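Local coordinates for iron-regulated ABC transporter siderophore-binding protein SirA (Staphylococcus aureus subsp. aureus, PDB 3MWF) that binds the siderophore staphyloferrin B with its ferric iron, probably to hand it to an ABC transporter for iron uptake, at residues A[118-123]-A[134-139]; A[168-173]-A[230-235]. All blocks are in the same frame, centred on the assembly; numbering follows the deposited sequence.

Contact 1 of 2, residues A[118-123]-A[134-139]; sequences DTTKLM and EDLLKK
T120 meets L137 end to end across the gap between two neighbouring helices; the threonine is buried in the structure as a whole, whereas the leucine is partly exposed. With chi1 at -62° OG1 sits beside the backbone N and anti to the carbonyl carbon, which leaves the methyl, CG2, anti to the backbone N and directed at the isobutyl group, reaching L137 CG at 3.9 Å. T120 CB also comes within 4.0 Å of L137 CD2. OG1 bonds back to the carbonyl O of F116 one turn earlier, a common way for a threonine within a helix to satisfy its hydroxyl while offering a methyl outward. A second, looser touch links T120 CG2 to L136 CD1 at 4.4 Å. The two helices, 116-127 and 130-155, follow each other after a short connection and run antiparallel, the segment axes 160° apart and 10.0 Å at closest approach, so that they form a helical hairpin. Helix 130-155 leads from the lobe with the six-stranded sheet to the one whose sheet begins with strand 163-168, as does the long linking helix of siderophore- and vitamin-B12-binding proteins, and the contact packs its start on the helix before it. Helix 29-37 also packs here, with V34 against T120 and S37 against L136. K121, at the exposed margin, lends its aliphatic chain alone: it crosses the L137 side chain at about a right angle, with K121 CG 3.7 Å from L137 CD1. The lysine chain bends at chi3 (-139°), and K121 CE also touches, 3.8 Å from L137 CD1.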
loop_
_atom_site.group_PDB
_atom_site.type_symbol
_atom_site.label_atom_id
_atom_site.label_comp_id
_atom_site.label_asym_id
_atom_site.label_seq_id
_atom_site.Cartn_x
_atom_site.Cartn_y
_atom_site.Cartn_z
ATOM N N ASP A 118 -9.100 3.749 -4.609
ATOM C CA ASP A 118 -10.306 2.940 -4.749
ATOM C C ASP A 118 -10.926 2.629 -3.386
ATOM O O ASP A 118 -12.146 2.694 -3.210
ATOM C CB ASP A 118 -10.007 1.673 -5.554
ATOM C CG ASP A 118 -9.657 1.987 -7.004
ATOM O OD1 ASP A 118 -9.849 3.156 -7.433
ATOM O OD2 ASP A 118 -9.194 1.088 -7.721
ATOM N N THR A 119 -10.080 2.315 -2.406
ATOM C CA THR A 119 -10.535 2.118 -1.015
ATOM C C THR A 119 -11.239 3.387 -0.501
ATOM O O THR A 119 -12.297 3.306 0.114
ATOM C CB THR A 119 -9.326 1.761 -0.123
ATOM O OG1 THR A 119 -8.693 0.621 -0.693
ATOM C CG2 THR A 119 -9.744 1.435 1.314
ATOM N N THR A 120 -10.658 4.553 -0.779
ATOM C CA THR A 120 -11.198 5.830 -0.296
ATOM C C THR A 120 -12.550 6.137 -0.929
ATOM O O THR A 120 -13.497 6.502 -0.230
ATOM C CB THR A 120 -10.219 6.981 -0.557
ATOM O OG1 THR A 120 -9.005 6.743 0.173
ATOM C CG2 THR A 120 -10.791 8.316 -0.082
ATOM N N LYS A 121 -12.645 5.947 -2.243
ATOM C CA LYS A 121 -13.935 6.125 -2.947
ATOM C C LYS A 121 -15.014 5.162 -2.462
ATOM O O LYS A 121 -16.127 5.586 -2.148
ATOM C CB LYS A 121 -13.747 5.963 -4.461
ATOM C CG LYS A 121 -12.991 7.091 -5.106
ATOM C CD LYS A 121 -12.636 6.727 -6.561
ATOM C CE LYS A 121 -11.214 7.177 -6.901
ATOM N NZ LYS A 121 -10.930 7.131 -8.377
ATOM N N LEU A 122 -14.685 3.872 -2.393
ATOM C CA LEU A 122 -15.631 2.860 -1.918
ATOM C C LEU A 122 -16.101 3.158 -0.500
ATOM O O LEU A 122 -17.297 3.082 -0.206
ATOM C CB LEU A 122 -15.010 1.468 -1.965
ATOM C CG LEU A 122 -15.882 0.320 -1.452
ATOM C CD1 LEU A 122 -17.163 0.204 -2.256
ATOM C CD2 LEU A 122 -15.125 -0.984 -1.539
ATOM N N MET A 123 -15.156 3.448 0.385
ATOM C CA MET A 123 -15.517 3.675 1.774
ATOM C C MET A 123 -16.261 4.984 1.946
ATOM O O MET A 123 -17.162 5.066 2.794
ATOM C CB MET A 123 -14.298 3.562 2.686
ATOM C CG MET A 123 -13.786 2.128 2.781
ATOM S SD MET A 123 -12.377 1.891 3.884
ATOM C CE MET A 123 -13.158 2.295 5.449
ATOM N N GLU A 134 -13.823 12.799 -1.380
ATOM C CA GLU A 134 -13.443 13.670 -2.480
ATOM C C GLU A 134 -12.364 14.672 -2.063
ATOM O O GLU A 134 -11.400 14.864 -2.800
ATOM C CB GLU A 134 -14.668 14.395 -3.037
ATOM C CG GLU A 134 -14.617 14.580 -4.541
ATOM C CD GLU A 134 -15.742 15.447 -5.074
ATOM O OE1 GLU A 134 -15.426 16.398 -5.822
ATOM O OE2 GLU A 134 -16.931 15.180 -4.758
ATOM N N ASP A 135 -12.520 15.283 -0.881
ATOM C CA ASP A 135 -11.559 16.266 -0.357
ATOM C C ASP A 135 -10.190 15.603 -0.083
ATOM O O ASP A 135 -9.145 16.169 -0.388
ATOM C CB ASP A 135 -12.078 16.958 0.923
ATOM C CG ASP A 135 -13.376 17.778 0.711
ATOM O OD1 ASP A 135 -13.650 18.263 -0.416
ATOM O OD2 ASP A 135 -14.132 17.945 1.706
ATOM N N LEU A 136 -10.203 14.397 0.491
ATOM C CA LEU A 136 -8.962 13.647 0.682
ATOM C C LEU A 136 -8.217 13.429 -0.655
ATOM O O LEU A 136 -7.031 13.713 -0.770
ATOM C CB LEU A 136 -9.251 12.309 1.374
ATOM C CG LEU A 136 -9.631 12.283 2.865
ATOM C CD1 LEU A 136 -9.694 10.844 3.328
ATOM C CD2 LEU A 136 -8.662 13.085 3.756
ATOM N N LEU A 137 -8.940 12.961 -1.662
ATOM C CA LEU A 137 -8.354 12.639 -2.949
ATOM C C LEU A 137 -7.889 13.899 -3.681
ATOM O O LEU A 137 -6.827 13.896 -4.304
ATOM C CB LEU A 137 -9.318 11.790 -3.779
ATOM C CG LEU A 137 -9.571 10.399 -3.141
ATOM C CD1 LEU A 137 -10.429 9.521 -4.043
ATOM C CD2 LEU A 137 -8.269 9.674 -2.797
ATOM N N LYS A 138 -8.654 14.990 -3.556
ATOM C CA LYS A 138 -8.192 16.287 -4.084
ATOM C C LYS A 138 -6.855 16.704 -3.449
ATOM O O LYS A 138 -5.950 17.130 -4.158
ATOM C CB LYS A 138 -9.268 17.377 -3.887
ATOM C CG LYS A 138 -8.895 18.775 -4.388
ATOM C CD LYS A 138 -9.106 18.945 -5.897
ATOM C CE LYS A 138 -10.500 19.437 -6.266
ATOM N NZ LYS A 138 -11.541 18.341 -6.257
ATOM N N LYS A 139 -6.738 16.570 -2.128
ATOM C CA LYS A 139 -5.499 16.861 -1.418
ATOM C C LYS A 139 -4.316 16.012 -1.931
ATOM O O LYS A 139 -3.192 16.510 -2.063
ATOM C CB LYS A 139 -5.699 16.647 0.093
ATOM C CG LYS A 139 -4.528 17.080 0.935
ATOM C CD LYS A 139 -4.964 17.601 2.331
ATOM C CE LYS A 139 -4.468 16.689 3.458
ATOM N NZ LYS A 139 -5.243 15.402 3.581
#

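Contact 2 of 2, residues A[168-173]-A[230-235]; sequences FRADHT and PNAKDA. With SE8 (5-[(2-{[(3S)-5-{[(2S)-2-amino-2-carboxyethyl]amino}-3-carboxy-3-hydroxy-5-oxopentanoyl]amino}ethyl)amino]-2,5-dioxopentanoic acid), chain C.
Two loops at the siderophore pocket meet here in a contact that is partly apolar and partly made through the ligand: 168-173 joins strand 163-168 to strand 173-176, while 230-235 leads from strand 222-227 into helix 236-246. R169 and P230 both belong to the pocket seen around staphyloferrin B. R169 CG is anti to the carbonyl carbon (chi1 -61°), and the chain bends at chi2 (-136°) on its way to the ligand. The guanidinium turns its edge to SE8 O22, which lies in its plane and takes hydrogen bonds from R169 NH1 and R169 NH2, each 3.0 Å long and distinctly bent, near 145°. P230 CD lies 3.4 Å from SE8 O22 and 3.7 Å from R169 NH1, so arginine and proline meet beside the same amide oxygen. N167 takes a further bond from R169 NE, which should help fix the guanidinium's rotation. Farther from the ligand two methyls touch, A170 CB and A232 CB, 3.8 Å apart. Loop 168-173 closes a beta-hairpin, with R169 N bonded to H172 O; H172 ND1 donates to D171 OD1 at 2.8 Å, nearly straight, and R169 CB rests over one imidazole face, offset toward its rim. D229 accepts from A170 N. W49 packs on P230, T241 of helix 236-246 bonds to R169 O, D234 OD1 caps A236 N at the turn leading into that helix, and F168 bonds through its backbone to S228, just past strand 222-227.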
loop_
_atom_site.group_PDB
_atom_site.type_symbol
_atom_site.label_atom_id
_atom_site.label_comp_id
_atom_site.label_asym_id
_atom_site.label_seq_id
_atom_site.Cartn_x
_atom_site.Cartn_y
_atom_site.Cartn_z
ATOM N N PHE A 168 13.672 -6.585 -0.383
ATOM C CA PHE A 168 14.348 -7.812 0.025
ATOM C C PHE A 168 13.507 -8.519 1.087
ATOM O O PHE A 168 13.083 -7.882 2.071
ATOM C CB PHE A 168 15.752 -7.515 0.543
ATOM C CG PHE A 168 16.642 -6.946 -0.517
ATOM C CD1 PHE A 168 16.925 -7.711 -1.642
ATOM C CD2 PHE A 168 17.139 -5.655 -0.421
ATOM C CE1 PHE A 168 17.716 -7.214 -2.660
ATOM C CE2 PHE A 168 17.967 -5.139 -1.448
ATOM C CZ PHE A 168 18.238 -5.925 -2.576
ATOM N N ARG A 169 13.235 -9.803 0.853
ATOM C CA ARG A 169 12.445 -10.616 1.810
ATOM C C ARG A 169 13.354 -11.690 2.372
ATOM O O ARG A 169 14.544 -11.708 2.082
ATOM C CB ARG A 169 11.241 -11.241 1.121
ATOM C CG ARG A 169 10.262 -10.205 0.535
ATOM C CD ARG A 169 8.786 -10.583 0.861
ATOM N NE ARG A 169 8.007 -9.356 0.852
ATOM C CZ ARG A 169 6.969 -9.093 1.607
ATOM N NH1 ARG A 169 6.497 -9.972 2.524
ATOM N NH2 ARG A 169 6.406 -7.919 1.445
ATOM N N ALA A 170 12.806 -12.588 3.180
ATOM C CA ALA A 170 13.640 -13.596 3.844
ATOM C C ALA A 170 14.244 -14.639 2.884
ATOM O O ALA A 170 15.337 -15.179 3.141
ATOM C CB ALA A 170 12.800 -14.311 4.962
ATOM N N ASP A 171 13.528 -14.943 1.797
ATOM C CA ASP A 171 13.895 -16.072 0.918
ATOM C C ASP A 171 13.714 -15.737 -0.568
ATOM O O ASP A 171 13.751 -16.632 -1.420
ATOM C CB ASP A 171 13.069 -17.321 1.280
ATOM C CG ASP A 171 11.553 -17.079 1.175
ATOM O OD1 ASP A 171 11.116 -15.974 0.734
ATOM O OD2 ASP A 171 10.780 -17.991 1.560
ATOM N N HIS A 172 13.511 -14.452 -0.875
ATOM C CA HIS A 172 13.374 -13.993 -2.265
ATOM C C HIS A 172 13.407 -12.478 -2.295
ATOM O O HIS A 172 13.509 -11.840 -1.250
ATOM C CB HIS A 172 12.091 -14.544 -2.953
ATOM C CG HIS A 172 10.802 -13.930 -2.476
ATOM N ND1 HIS A 172 10.221 -14.261 -1.267
ATOM C CD2 HIS A 172 9.961 -13.037 -3.065
ATOM C CE1 HIS A 172 9.088 -13.592 -1.123
ATOM N NE2 HIS A 172 8.902 -12.846 -2.203
ATOM N N THR A 173 13.308 -11.906 -3.491
ATOM C CA THR A 173 13.313 -10.474 -3.635
ATOM C C THR A 173 12.116 -10.102 -4.509
ATOM O O THR A 173 11.739 -10.873 -5.385
ATOM C CB THR A 173 14.631 -9.988 -4.265
ATOM O OG1 THR A 173 15.718 -10.291 -3.370
ATOM C CG2 THR A 173 14.609 -8.483 -4.539
ATOM N N PRO A 230 7.011 -9.442 6.865
ATOM C CA PRO A 230 6.392 -9.402 8.197
ATOM C C PRO A 230 6.267 -10.754 8.849
ATOM O O PRO A 230 6.436 -10.873 10.078
ATOM C CB PRO A 230 4.989 -8.865 7.907
ATOM C CG PRO A 230 5.274 -7.845 6.803
ATOM C CD PRO A 230 6.283 -8.580 5.904
ATOM N N ASN A 231 5.940 -11.752 8.053
ATOM C CA ASN A 231 5.722 -13.077 8.619
ATOM C C ASN A 231 6.925 -14.032 8.670
ATOM O O ASN A 231 6.788 -15.195 9.102
ATOM C CB ASN A 231 4.466 -13.661 8.006
ATOM C CG ASN A 231 3.206 -13.009 8.597
ATOM O OD1 ASN A 231 2.107 -13.147 8.063
ATOM N ND2 ASN A 231 3.372 -12.310 9.718
ATOM N N ALA A 232 8.099 -13.530 8.292
ATOM C CA ALA A 232 9.344 -14.301 8.454
ATOM C C ALA A 232 9.517 -14.639 9.931
ATOM O O ALA A 232 9.325 -13.782 10.786
ATOM C CB ALA A 232 10.572 -13.516 7.966
ATOM N N LYS A 233 9.891 -15.878 10.221
ATOM C CA LYS A 233 10.188 -16.262 11.605
ATOM C C LYS A 233 11.508 -15.700 12.111
ATOM O O LYS A 233 11.664 -15.472 13.310
ATOM C CB LYS A 233 10.112 -17.787 11.760
ATOM C CG LYS A 233 8.674 -18.273 11.577
ATOM C CD LYS A 233 8.430 -19.694 11.973
ATOM C CE LYS A 233 6.935 -19.876 12.330
ATOM N NZ LYS A 233 6.608 -19.771 13.829
ATOM N N ASP A 234 12.422 -15.399 11.192
ATOM C CA ASP A 234 13.751 -14.934 11.558
ATOM C C ASP A 234 14.066 -13.612 10.830
ATOM O O ASP A 234 14.370 -13.620 9.644
ATOM C CB ASP A 234 14.743 -16.036 11.180
ATOM C CG ASP A 234 16.192 -15.729 11.552
ATOM O OD1 ASP A 234 16.520 -14.643 12.051
ATOM O OD2 ASP A 234 17.027 -16.620 11.311
ATOM N N ALA A 235 13.983 -12.495 11.558
ATOM C CA ALA A 235 14.206 -11.151 10.986
ATOM C C ALA A 235 15.542 -10.966 10.283
ATOM O O ALA A 235 15.648 -10.207 9.296
ATOM C CB ALA A 235 14.005 -10.063 12.064
HETATM C C1 SE8 C . 1.052 -11.974 3.242
HETATM C C2 SE8 C . 2.510 -11.649 3.410
HETATM C C3 SE8 C . 2.704 -10.556 4.450
HETATM N N4 SE8 C . 2.149 -9.272 4.035
HETATM C C5 SE8 C . 2.881 -8.356 3.434
HETATM C C6 SE8 C . 2.154 -7.144 2.908
HETATM C C7 SE8 C . 1.559 -7.423 1.527
HETATM C C8 SE8 C . 0.690 -6.215 1.130
HETATM C C9 SE8 C . 0.201 -6.237 -0.317
HETATM N N10 SE8 C . -0.098 -7.417 -0.857
HETATM C C11 SE8 C . -0.594 -7.453 -2.213
HETATM C C12 SE8 C . -1.993 -8.045 -2.264
HETATM N N13 SE8 C . -2.344 -8.513 -3.598
HETATM C C14 SE8 C . -1.989 -9.732 -4.103
HETATM C C15 SE8 C . -1.568 -10.827 -3.169
HETATM C C16 SE8 C . -0.127 -10.481 -2.884
HETATM C C17 SE8 C . 0.381 -10.855 -1.527
HETATM C C18 SE8 C . 1.568 -11.693 -1.566
HETATM O O19 SE8 C . 0.482 -12.644 4.143
HETATM O O20 SE8 C . 0.483 -11.611 2.193
HETATM N N21 SE8 C . 3.061 -11.234 2.105
HETATM O O22 SE8 C . 4.084 -8.438 3.279
HETATM C C23 SE8 C . 2.667 -7.694 0.524
HETATM O O24 SE8 C . 3.346 -6.736 0.080
HETATM O O25 SE8 C . 2.880 -8.871 0.138
HETATM O O26 SE8 C . 0.781 -8.631 1.597
HETATM O O27 SE8 C . 0.080 -5.181 -0.928
HETATM O O28 SE8 C . -1.970 -9.970 -5.296
HETATM O O29 SE8 C . -0.070 -10.380 -0.479
HETATM O O30 SE8 C . 2.326 -11.667 -0.602
HETATM O O31 SE8 C . 1.819 -12.384 -2.585
#

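In the fold
Contacts 1 and 2 lie on opposite sides of the chain's centre, their centres 32 Å apart and nearest atoms about 17 Å apart, and they share no helix or strand. Both are partly buried, each with one buried residue among the four that touch. Contact 1 joins successive helices through hydrocarbon alone, without a hydrogen bond between its segments and away from the siderophore. Contact 2 brings together loops 57 residues apart in sequence, following two adjacent parallel strands of the five-stranded sheet; its direct packing is limited to a methyl pair and the R169-P230 touch, and it differs from contact 1 in that R169 hydrogen-bonds the ligand, as suits loops lining a binding pocket.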